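Local coordinates for protein ectoine dioxygenase (PDB 4MHR) that catalyses the iron- and 2-oxoglutarate-dependent hydroxylation of L-ectoine to 5-hydroxyectoine, a compatible solute that protects cells against osmotic stress, at residues A[10-18]-A[155-166]; A[113-123]-A[265-273]. All coordinates share one frame; numbering follows the deposited sequence.

Interaction 1: A[10-18]-A[155-166]; sequences QDLYPSRQR and FETWHVEDGMPR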
loop_
_atom_site.group_PDB
_atom_site.type_symbol
_atom_site.label_atom_id
_atom_site.label_comp_id
_atom_site.label_asym_id
_atom_site.label_seq_id
_atom_site.Cartn_x
_atom_site.Cartn_y
_atom_site.Cartn_z
ATOM N N GLN A 10 -19.079 3.859 -17.749
ATOM C CA GLN A 10 -18.470 5.127 -17.227
ATOM C C GLN A 10 -18.074 5.035 -15.730
ATOM O O GLN A 10 -17.087 5.635 -15.346
ATOM C CB GLN A 10 -19.381 6.318 -17.477
ATOM N N ASP A 11 -18.855 4.347 -14.891
ATOM C CA ASP A 11 -18.419 4.063 -13.489
ATOM C C ASP A 11 -18.633 2.622 -13.180
ATOM O O ASP A 11 -19.702 2.213 -12.796
ATOM C CB ASP A 11 -19.054 4.985 -12.404
ATOM C CG ASP A 11 -18.371 4.863 -10.987
ATOM O OD1 ASP A 11 -18.745 5.652 -10.086
ATOM O OD2 ASP A 11 -17.445 4.020 -10.752
ATOM N N LEU A 12 -17.539 1.851 -13.262
ATOM C CA LEU A 12 -17.563 0.409 -12.950
ATOM C C LEU A 12 -17.727 0.131 -11.483
ATOM O O LEU A 12 -18.165 -0.953 -11.058
ATOM C CB LEU A 12 -16.268 -0.231 -13.484
ATOM C CG LEU A 12 -16.310 -0.642 -14.959
ATOM C CD1 LEU A 12 -16.699 0.429 -15.939
ATOM C CD2 LEU A 12 -14.937 -1.173 -15.337
ATOM N N TYR A 13 -17.342 1.114 -10.679
ATOM C CA TYR A 13 -17.325 0.916 -9.232
ATOM C C TYR A 13 -17.978 2.084 -8.398
ATOM O O TYR A 13 -17.290 2.746 -7.595
ATOM C CB TYR A 13 -15.815 0.728 -8.861
ATOM C CG TYR A 13 -15.165 -0.420 -9.511
ATOM C CD1 TYR A 13 -15.536 -1.696 -9.193
ATOM C CD2 TYR A 13 -14.121 -0.256 -10.429
ATOM C CE1 TYR A 13 -14.964 -2.784 -9.799
ATOM C CE2 TYR A 13 -13.495 -1.368 -10.998
ATOM C CZ TYR A 13 -13.900 -2.624 -10.665
ATOM O OH TYR A 13 -13.290 -3.760 -11.191
ATOM N N PRO A 14 -19.311 2.328 -8.552
ATOM C CA PRO A 14 -20.006 3.418 -7.782
ATOM C C PRO A 14 -20.023 3.193 -6.313
ATOM O O PRO A 14 -20.265 2.080 -5.884
ATOM C CB PRO A 14 -21.436 3.384 -8.325
ATOM C CG PRO A 14 -21.605 2.016 -8.871
ATOM C CD PRO A 14 -20.253 1.524 -9.337
ATOM N N SER A 15 -19.711 4.195 -5.520
ATOM C CA SER A 15 -19.756 4.040 -4.089
ATOM C C SER A 15 -20.146 5.381 -3.490
ATOM O O SER A 15 -20.037 6.424 -4.162
ATOM C CB SER A 15 -18.380 3.594 -3.534
ATOM O OG SER A 15 -18.397 3.405 -2.119
ATOM N N ARG A 16 -20.544 5.349 -2.211
ATOM C CA ARG A 16 -20.989 6.552 -1.485
ATOM C C ARG A 16 -22.163 7.297 -2.144
ATOM O O ARG A 16 -22.293 8.487 -1.969
ATOM C CB ARG A 16 -19.836 7.522 -1.225
ATOM C CG ARG A 16 -18.589 6.809 -0.760
ATOM C CD ARG A 16 -17.588 7.754 -0.232
ATOM N NE ARG A 16 -16.265 7.141 -0.142
ATOM C CZ ARG A 16 -15.166 7.831 0.089
ATOM N NH1 ARG A 16 -15.205 9.141 0.288
ATOM N NH2 ARG A 16 -13.995 7.222 0.150
ATOM N N GLN A 17 -23.012 6.579 -2.873
ATOM C CA GLN A 17 -24.148 7.179 -3.568
ATOM C C GLN A 17 -25.425 6.805 -2.814
ATOM O O GLN A 17 -26.174 7.678 -2.427
ATOM C CB GLN A 17 -24.186 6.769 -5.059
ATOM C CG GLN A 17 -23.102 7.453 -5.904
ATOM C CD GLN A 17 -22.955 6.842 -7.293
ATOM O OE1 GLN A 17 -23.846 6.129 -7.761
ATOM N NE2 GLN A 17 -21.817 7.102 -7.955
ATOM N N ARG A 18 -25.630 5.522 -2.545
ATOM C CA ARG A 18 -26.773 5.073 -1.747
ATOM C C ARG A 18 -26.552 5.170 -0.238
ATOM O O ARG A 18 -25.430 5.424 0.272
ATOM C CB ARG A 18 -27.140 3.622 -2.082
ATOM C CG ARG A 18 -27.369 3.307 -3.546
ATOM C CD ARG A 18 -28.330 4.281 -4.217
ATOM N NE ARG A 18 -28.949 3.709 -5.424
ATOM C CZ ARG A 18 -29.615 4.393 -6.357
ATOM N NH1 ARG A 18 -29.772 5.711 -6.278
ATOM N NH2 ARG A 18 -30.128 3.746 -7.394
ATOM N N PHE A 155 -8.654 1.131 -2.701
ATOM C CA PHE A 155 -9.169 1.435 -4.017
ATOM C C PHE A 155 -10.451 2.238 -3.918
ATOM O O PHE A 155 -10.732 3.088 -4.755
ATOM C CB PHE A 155 -9.335 0.195 -4.856
ATOM C CG PHE A 155 -10.060 0.469 -6.161
ATOM C CD1 PHE A 155 -9.371 1.082 -7.211
ATOM C CD2 PHE A 155 -11.435 0.172 -6.290
ATOM C CE1 PHE A 155 -10.023 1.376 -8.394
ATOM C CE2 PHE A 155 -12.100 0.462 -7.481
ATOM C CZ PHE A 155 -11.378 1.091 -8.520
ATOM N N GLU A 156 -11.284 1.961 -2.907
ATOM C CA GLU A 156 -12.578 2.654 -2.813
ATOM C C GLU A 156 -12.341 4.164 -2.647
ATOM O O GLU A 156 -13.034 4.970 -3.287
ATOM C CB GLU A 156 -13.465 2.101 -1.706
ATOM C CG GLU A 156 -14.933 2.542 -1.741
ATOM C CD GLU A 156 -15.213 3.867 -0.982
ATOM O OE1 GLU A 156 -14.292 4.385 -0.372
ATOM O OE2 GLU A 156 -16.369 4.397 -1.076
ATOM N N THR A 157 -11.322 4.530 -1.849
ATOM C CA THR A 157 -10.891 5.919 -1.775
ATOM C C THR A 157 -10.233 6.452 -3.031
ATOM O O THR A 157 -10.558 7.567 -3.487
ATOM C CB THR A 157 -9.989 6.140 -0.583
ATOM O OG1 THR A 157 -10.764 5.896 0.574
ATOM C CG2 THR A 157 -9.358 7.573 -0.538
ATOM N N TRP A 158 -9.277 5.709 -3.569
ATOM C CA TRP A 158 -8.594 6.150 -4.779
ATOM C C TRP A 158 -9.585 6.400 -5.933
ATOM O O TRP A 158 -9.445 7.342 -6.684
ATOM C CB TRP A 158 -7.454 5.198 -5.167
ATOM C CG TRP A 158 -6.378 5.134 -4.138
ATOM C CD1 TRP A 158 -6.124 6.085 -3.145
ATOM C CD2 TRP A 158 -5.425 4.081 -3.929
ATOM N NE1 TRP A 158 -5.081 5.690 -2.365
ATOM C CE2 TRP A 158 -4.614 4.468 -2.814
ATOM C CE3 TRP A 158 -5.202 2.833 -4.540
ATOM C CZ2 TRP A 158 -3.570 3.671 -2.323
ATOM C CZ3 TRP A 158 -4.192 2.004 -4.045
ATOM C CH2 TRP A 158 -3.379 2.419 -2.926
ATOM N N HIS A 159 -10.581 5.579 -6.039
ATOM C CA HIS A 159 -11.555 5.710 -7.075
ATOM C C HIS A 159 -12.488 6.921 -6.788
ATOM O O HIS A 159 -12.567 7.861 -7.588
ATOM C CB HIS A 159 -12.359 4.435 -7.118
ATOM C CG HIS A 159 -13.441 4.438 -8.146
ATOM N ND1 HIS A 159 -13.185 4.361 -9.504
ATOM C CD2 HIS A 159 -14.779 4.549 -8.019
ATOM C CE1 HIS A 159 -14.335 4.385 -10.152
ATOM N NE2 HIS A 159 -15.316 4.483 -9.274
ATOM N N VAL A 160 -13.158 6.886 -5.636
ATOM C CA VAL A 160 -14.169 7.910 -5.280
ATOM C C VAL A 160 -13.523 9.276 -5.147
ATOM O O VAL A 160 -14.029 10.263 -5.712
ATOM C CB VAL A 160 -14.947 7.586 -3.998
ATOM C CG1 VAL A 160 -15.810 8.804 -3.555
ATOM C CG2 VAL A 160 -15.827 6.401 -4.241
ATOM N N GLU A 161 -12.388 9.342 -4.461
ATOM C CA GLU A 161 -11.735 10.624 -4.227
ATOM C C GLU A 161 -10.648 11.056 -5.199
ATOM O O GLU A 161 -10.454 12.237 -5.387
ATOM C CB GLU A 161 -11.225 10.719 -2.776
ATOM C CG GLU A 161 -12.285 10.349 -1.736
ATOM C CD GLU A 161 -11.835 10.543 -0.286
ATOM O OE1 GLU A 161 -10.935 11.342 -0.046
ATOM O OE2 GLU A 161 -12.397 9.896 0.617
ATOM N N ASP A 162 -9.921 10.140 -5.836
ATOM C CA ASP A 162 -8.827 10.564 -6.666
ATOM C C ASP A 162 -9.116 10.363 -8.164
ATOM O O ASP A 162 -8.347 10.833 -9.015
ATOM C CB ASP A 162 -7.508 9.862 -6.323
ATOM C CG ASP A 162 -7.072 10.058 -4.918
ATOM O OD1 ASP A 162 -7.176 11.214 -4.422
ATOM O OD2 ASP A 162 -6.586 9.036 -4.280
ATOM N N GLY A 163 -10.205 9.681 -8.470
ATOM C CA GLY A 163 -10.591 9.355 -9.858
ATOM C C GLY A 163 -9.893 8.164 -10.483
ATOM O O GLY A 163 -9.848 8.058 -11.727
ATOM N N MET A 164 -9.380 7.221 -9.657
ATOM C CA MET A 164 -8.658 6.066 -10.243
ATOM C C MET A 164 -9.720 5.196 -10.779
ATOM O O MET A 164 -10.552 4.725 -10.019
ATOM C CB MET A 164 -7.732 5.345 -9.221
ATOM C CG MET A 164 -7.131 4.081 -9.708
ATOM S SD MET A 164 -6.171 3.173 -8.464
ATOM C CE MET A 164 -4.850 4.273 -8.035
ATOM N N PRO A 165 -9.691 4.929 -12.113
ATOM C CA PRO A 165 -10.849 4.241 -12.702
ATOM C C PRO A 165 -10.960 2.777 -12.447
ATOM O O PRO A 165 -12.075 2.300 -12.260
ATOM C CB PRO A 165 -10.700 4.461 -14.228
ATOM C CG PRO A 165 -9.304 4.902 -14.446
ATOM C CD PRO A 165 -8.714 5.371 -13.122
ATOM N N ARG A 166 -9.826 2.061 -12.454
ATOM C CA ARG A 166 -9.818 0.597 -12.517
ATOM C C ARG A 166 -8.937 -0.003 -11.387
ATOM O O ARG A 166 -8.010 0.621 -10.919
ATOM C CB ARG A 166 -9.322 0.081 -13.860
ATOM C CG ARG A 166 -10.086 0.528 -15.105
ATOM C CD ARG A 166 -11.429 -0.141 -15.134
ATOM N NE ARG A 166 -11.786 -0.208 -16.484
ATOM C CZ ARG A 166 -11.690 -1.253 -17.301
ATOM N NH1 ARG A 166 -11.290 -2.452 -16.936
ATOM N NH2 ARG A 166 -12.036 -1.030 -18.539
HETATM O O HOH W 1 -14.659 2.830 -13.289
#
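A single guanidinium, that of Arg16, holds two glutamates one helical turn and a bit apart, and does so in two different ways. Glu156 is gripped side-on: NE gives to Glu156 OE2 (2.9 Å) and NH2 to Glu156 OE1 (2.9 Å), the two planes only 25° apart. Glu161 comes end-on, its OE2 taking both NH1 (2.9 Å) and NH2 (3.1 Å) while its carboxylate stands almost upright to the guanidinium plane. Over one guanidinium face lies Val160 CG1. Bending the Glu156 chain at chi2 (-88°) turns its acid toward the 10-18 segment, where Ser15 OG also donates to OE2; Ser15 OG is bonded to Cys199 N as well. These bonds join the N-terminal segment to the side of helix 154-162, which in this cupin fold begins with the iron ligand Asp154 and carries Trp158, important for ectoine stabilization. Further back, Asp11 closes an Asx turn: its OD2 takes Tyr13 N and, from the opposite face of the carboxylate, His159 NE2 (2.6 Å). His159 ND1 donates to Met164 O (2.7 Å), with both ring nitrogens placed as donors, which is consistent with a protonated imidazole. Tyr13 CB sits over that imidazole, and the Tyr13 ring receives the edge of Phe155 in an offset T-shaped pair, centroids 5.2 Å apart. The Tyr13 hydroxyl reaches on to Asp28.

Interaction 2: A[113-123]-A[265-273]; sequences LAADARLADVA and ANAFLVYNA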
loop_
_atom_site.group_PDB
_atom_site.type_symbol
_atom_site.label_atom_id
_atom_site.label_comp_id
_atom_site.label_asym_id
_atom_site.label_seq_id
_atom_site.Cartn_x
_atom_site.Cartn_y
_atom_site.Cartn_z
ATOM N N LEU A 113 14.813 3.259 -3.713
ATOM C CA LEU A 113 14.033 2.070 -3.290
ATOM C C LEU A 113 12.839 1.845 -4.250
ATOM O O LEU A 113 12.675 0.761 -4.797
ATOM C CB LEU A 113 13.591 2.192 -1.844
ATOM C CG LEU A 113 12.678 1.096 -1.300
ATOM C CD1 LEU A 113 13.420 -0.211 -1.238
ATOM C CD2 LEU A 113 12.213 1.478 0.071
ATOM N N ALA A 114 12.078 2.897 -4.533
ATOM C CA ALA A 114 10.884 2.757 -5.280
ATOM C C ALA A 114 11.192 2.245 -6.655
ATOM O O ALA A 114 10.399 1.451 -7.226
ATOM C CB ALA A 114 10.143 4.075 -5.358
ATOM N N ALA A 115 12.339 2.677 -7.202
ATOM C CA ALA A 115 12.738 2.338 -8.591
ATOM C C ALA A 115 13.417 1.007 -8.666
ATOM O O ALA A 115 13.720 0.507 -9.752
ATOM C CB ALA A 115 13.672 3.448 -9.207
ATOM N N ASP A 116 13.757 0.423 -7.540
ATOM C CA ASP A 116 14.560 -0.768 -7.604
ATOM C C ASP A 116 13.819 -1.941 -8.295
ATOM O O ASP A 116 12.628 -2.207 -8.048
ATOM C CB ASP A 116 14.953 -1.165 -6.194
ATOM C CG ASP A 116 15.983 -2.245 -6.166
ATOM O OD1 ASP A 116 17.169 -1.856 -6.082
ATOM O OD2 ASP A 116 15.639 -3.470 -6.173
ATOM N N ALA A 117 14.523 -2.621 -9.160
ATOM C CA ALA A 117 13.990 -3.720 -9.943
ATOM C C ALA A 117 13.318 -4.820 -9.085
ATOM O O ALA A 117 12.330 -5.413 -9.498
ATOM C CB ALA A 117 15.110 -4.341 -10.749
ATOM N N ARG A 118 13.829 -5.066 -7.893
ATOM C CA ARG A 118 13.265 -6.095 -7.063
ATOM C C ARG A 118 11.837 -5.712 -6.659
ATOM O O ARG A 118 11.096 -6.608 -6.329
ATOM C CB ARG A 118 14.098 -6.341 -5.804
ATOM C CG ARG A 118 15.410 -7.051 -6.047
ATOM C CD ARG A 118 16.352 -6.910 -4.847
ATOM N NE ARG A 118 16.935 -5.584 -4.830
ATOM C CZ ARG A 118 17.952 -5.211 -4.052
ATOM N NH1 ARG A 118 18.517 -6.070 -3.187
ATOM N NH2 ARG A 118 18.396 -3.983 -4.161
ATOM N N LEU A 119 11.494 -4.406 -6.658
ATOM C CA LEU A 119 10.143 -3.947 -6.413
ATOM C C LEU A 119 9.430 -3.648 -7.724
ATOM O O LEU A 119 8.361 -4.253 -8.063
ATOM C CB LEU A 119 10.127 -2.755 -5.437
ATOM C CG LEU A 119 10.813 -3.017 -4.104
ATOM C CD1 LEU A 119 10.597 -1.853 -3.170
ATOM C CD2 LEU A 119 10.297 -4.334 -3.434
ATOM N N ALA A 120 10.000 -2.725 -8.490
ATOM C CA ALA A 120 9.292 -2.191 -9.660
ATOM C C ALA A 120 8.985 -3.207 -10.787
ATOM O O ALA A 120 7.958 -3.033 -11.461
ATOM C CB ALA A 120 9.994 -0.962 -10.242
ATOM N N ASP A 121 9.879 -4.171 -11.060
ATOM C CA ASP A 121 9.603 -5.234 -12.035
ATOM C C ASP A 121 8.491 -6.180 -11.589
ATOM O O ASP A 121 7.759 -6.699 -12.420
ATOM C CB ASP A 121 10.830 -6.086 -12.385
ATOM C CG ASP A 121 11.761 -5.345 -13.368
ATOM O OD1 ASP A 121 11.324 -4.342 -13.860
ATOM O OD2 ASP A 121 12.892 -5.738 -13.572
ATOM N N VAL A 122 8.341 -6.332 -10.301
ATOM C CA VAL A 122 7.206 -7.139 -9.782
ATOM C C VAL A 122 5.922 -6.370 -9.998
ATOM O O VAL A 122 4.906 -6.928 -10.484
ATOM C CB VAL A 122 7.439 -7.521 -8.312
ATOM C CG1 VAL A 122 6.255 -8.193 -7.723
ATOM C CG2 VAL A 122 8.625 -8.488 -8.114
ATOM N N ALA A 123 5.973 -5.056 -9.743
ATOM C CA ALA A 123 4.832 -4.223 -10.071
ATOM C C ALA A 123 4.464 -4.256 -11.562
ATOM O O ALA A 123 3.256 -4.286 -11.923
ATOM C CB ALA A 123 5.034 -2.772 -9.676
ATOM N N ALA A 265 7.334 0.533 11.802
ATOM C CA ALA A 265 7.764 1.530 10.845
ATOM C C ALA A 265 7.871 0.831 9.459
ATOM O O ALA A 265 8.419 -0.261 9.348
ATOM C CB ALA A 265 9.117 2.120 11.274
ATOM N N ASN A 266 7.360 1.483 8.430
ATOM C CA ASN A 266 7.433 0.975 7.102
ATOM C C ASN A 266 7.456 2.094 6.131
ATOM O O ASN A 266 7.033 3.253 6.467
ATOM C CB ASN A 266 6.247 0.073 6.823
ATOM C CG ASN A 266 4.979 0.843 6.599
ATOM O OD1 ASN A 266 4.640 1.715 7.366
ATOM N ND2 ASN A 266 4.311 0.574 5.498
ATOM N N ALA A 267 8.006 1.772 4.956
ATOM C CA ALA A 267 7.875 2.584 3.771
ATOM C C ALA A 267 6.781 1.949 2.885
ATOM O O ALA A 267 6.870 0.772 2.516
ATOM C CB ALA A 267 9.220 2.618 3.060
ATOM N N PHE A 268 5.770 2.726 2.533
ATOM C CA PHE A 268 4.619 2.296 1.787
ATOM C C PHE A 268 4.722 2.926 0.393
ATOM O O PHE A 268 4.692 4.152 0.282
ATOM C CB PHE A 268 3.392 2.782 2.549
ATOM C CG PHE A 268 2.073 2.454 1.942
ATOM C CD1 PHE A 268 1.559 1.160 2.026
ATOM C CD2 PHE A 268 1.235 3.484 1.439
ATOM C CE1 PHE A 268 0.294 0.877 1.519
ATOM C CE2 PHE A 268 -0.041 3.192 0.953
ATOM C CZ PHE A 268 -0.508 1.873 0.973
ATOM N N LEU A 269 4.800 2.098 -0.646
ATOM C CA LEU A 269 4.881 2.564 -2.043
ATOM C C LEU A 269 3.665 2.090 -2.819
ATOM O O LEU A 269 3.401 0.899 -2.816
ATOM C CB LEU A 269 6.148 2.023 -2.668
ATOM C CG LEU A 269 7.464 2.372 -1.968
ATOM C CD1 LEU A 269 8.646 1.621 -2.540
ATOM C CD2 LEU A 269 7.720 3.872 -2.120
ATOM N N VAL A 270 2.907 3.000 -3.431
ATOM C CA VAL A 270 1.806 2.632 -4.272
ATOM C C VAL A 270 2.190 2.768 -5.736
ATOM O O VAL A 270 2.444 3.876 -6.239
ATOM C CB VAL A 270 0.537 3.456 -3.971
ATOM C CG1 VAL A 270 -0.637 3.002 -4.840
ATOM C CG2 VAL A 270 0.171 3.376 -2.483
ATOM N N TYR A 271 2.159 1.635 -6.439
ATOM C CA TYR A 271 2.446 1.573 -7.896
ATOM C C TYR A 271 1.124 1.540 -8.620
ATOM O O TYR A 271 0.223 0.757 -8.282
ATOM C CB TYR A 271 3.293 0.329 -8.204
ATOM C CG TYR A 271 4.659 0.292 -7.621
ATOM C CD1 TYR A 271 5.775 0.766 -8.348
ATOM C CD2 TYR A 271 4.885 -0.182 -6.341
ATOM C CE1 TYR A 271 7.077 0.705 -7.800
ATOM C CE2 TYR A 271 6.180 -0.206 -5.782
ATOM C CZ TYR A 271 7.253 0.281 -6.507
ATOM O OH TYR A 271 8.506 0.234 -5.975
ATOM N N ASN A 272 0.954 2.404 -9.597
ATOM C CA ASN A 272 -0.190 2.369 -10.499
ATOM C C ASN A 272 0.254 2.143 -11.967
ATOM O O ASN A 272 1.294 2.588 -12.350
ATOM C CB ASN A 272 -1.012 3.646 -10.377
ATOM C CG ASN A 272 -2.399 3.527 -11.066
ATOM O OD1 ASN A 272 -2.997 2.444 -11.187
ATOM N ND2 ASN A 272 -2.948 4.671 -11.468
ATOM N N ALA A 273 -0.549 1.457 -12.773
ATOM C CA ALA A 273 -0.240 1.316 -14.185
ATOM C C ALA A 273 -0.376 2.712 -14.831
ATOM O O ALA A 273 -1.338 3.475 -14.531
ATOM C CB ALA A 273 -1.214 0.316 -14.860
#
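Tyr271 OH donates to the backbone carbonyl Ala114 O at 2.6 Å, the one hydrogen bond between helical segment 113-123 and strand 265-273. The acceptor lies in the ring plane of the tyrosine, and the hydroxyl meets a lone pair of the carbonyl, in its plane. This is the outer layer of a cupin (double-stranded beta-helix) fold: strand 264-273 runs through the middle of the large antiparallel sheet, and helices 108-115 and 117-127 cover one side of it. Ala267, Leu269 and Tyr271 point to the helices, whereas Phe268 and Val270, in between, lie on the other face of the sheet, where they touch side chains of the neighbouring strands 131-141 and 169-175. The axes of 117-123 and the strand run 36° from parallel, 9.7 Å apart at their closest.

The tyrosine ring packs against small residues of helix 117-127. Ala123 CB rests over one face of its ring, 3.7 Å from Tyr271 CG, while Ala120 and Leu119 CB approach obliquely. With CG anti to its carbonyl carbon (chi1 -65°), Tyr271 sends its hydroxyl to the junction of the two helices. Leu269 fills the next position: its CD1 branch touches Ala114 CA at 3.7 Å and also meets Leu119 CD1, the two leucine chains crossing at about a right angle. Leu113 extends the apolar patch toward Ala267.

At the junction Asp116 caps helix 117-127. Arg118 N, two residues on from the cap, goes to Asp116 OD2 at 3.0 Å. Arg118 then bends back onto its own cap side-on, and its NE reaches the same Asp116 OD2 at 2.8 Å from the opposite face of the carboxylate plane, while NH2 donates to Asp116 OD1.

Interactions 1 and 2 lie 23 Å apart, centre to centre, yet they touch at Trp158, a residue important for ectoine stabilization. Strand 264-273 carries the helix-facing side chains of interaction 2 on one side, and on the other Val270 CG1 touches Trp158 CH2 of the 155-166 segment at 3.4 Å. Met164 CE adds a looser touch on Asn272 ND2 (3.9 Å). Trp158 also packs on the ectoine-binding Gln135; the iron ligand His152 comes just before the helix of interaction 1 and Asp154 begins it. The N-terminal segment 10-18 borders helix 154-162, while helices 108-115 and 117-127 back the sheet on its far side, Leu269 about 8 Å from Gln135 between side chains.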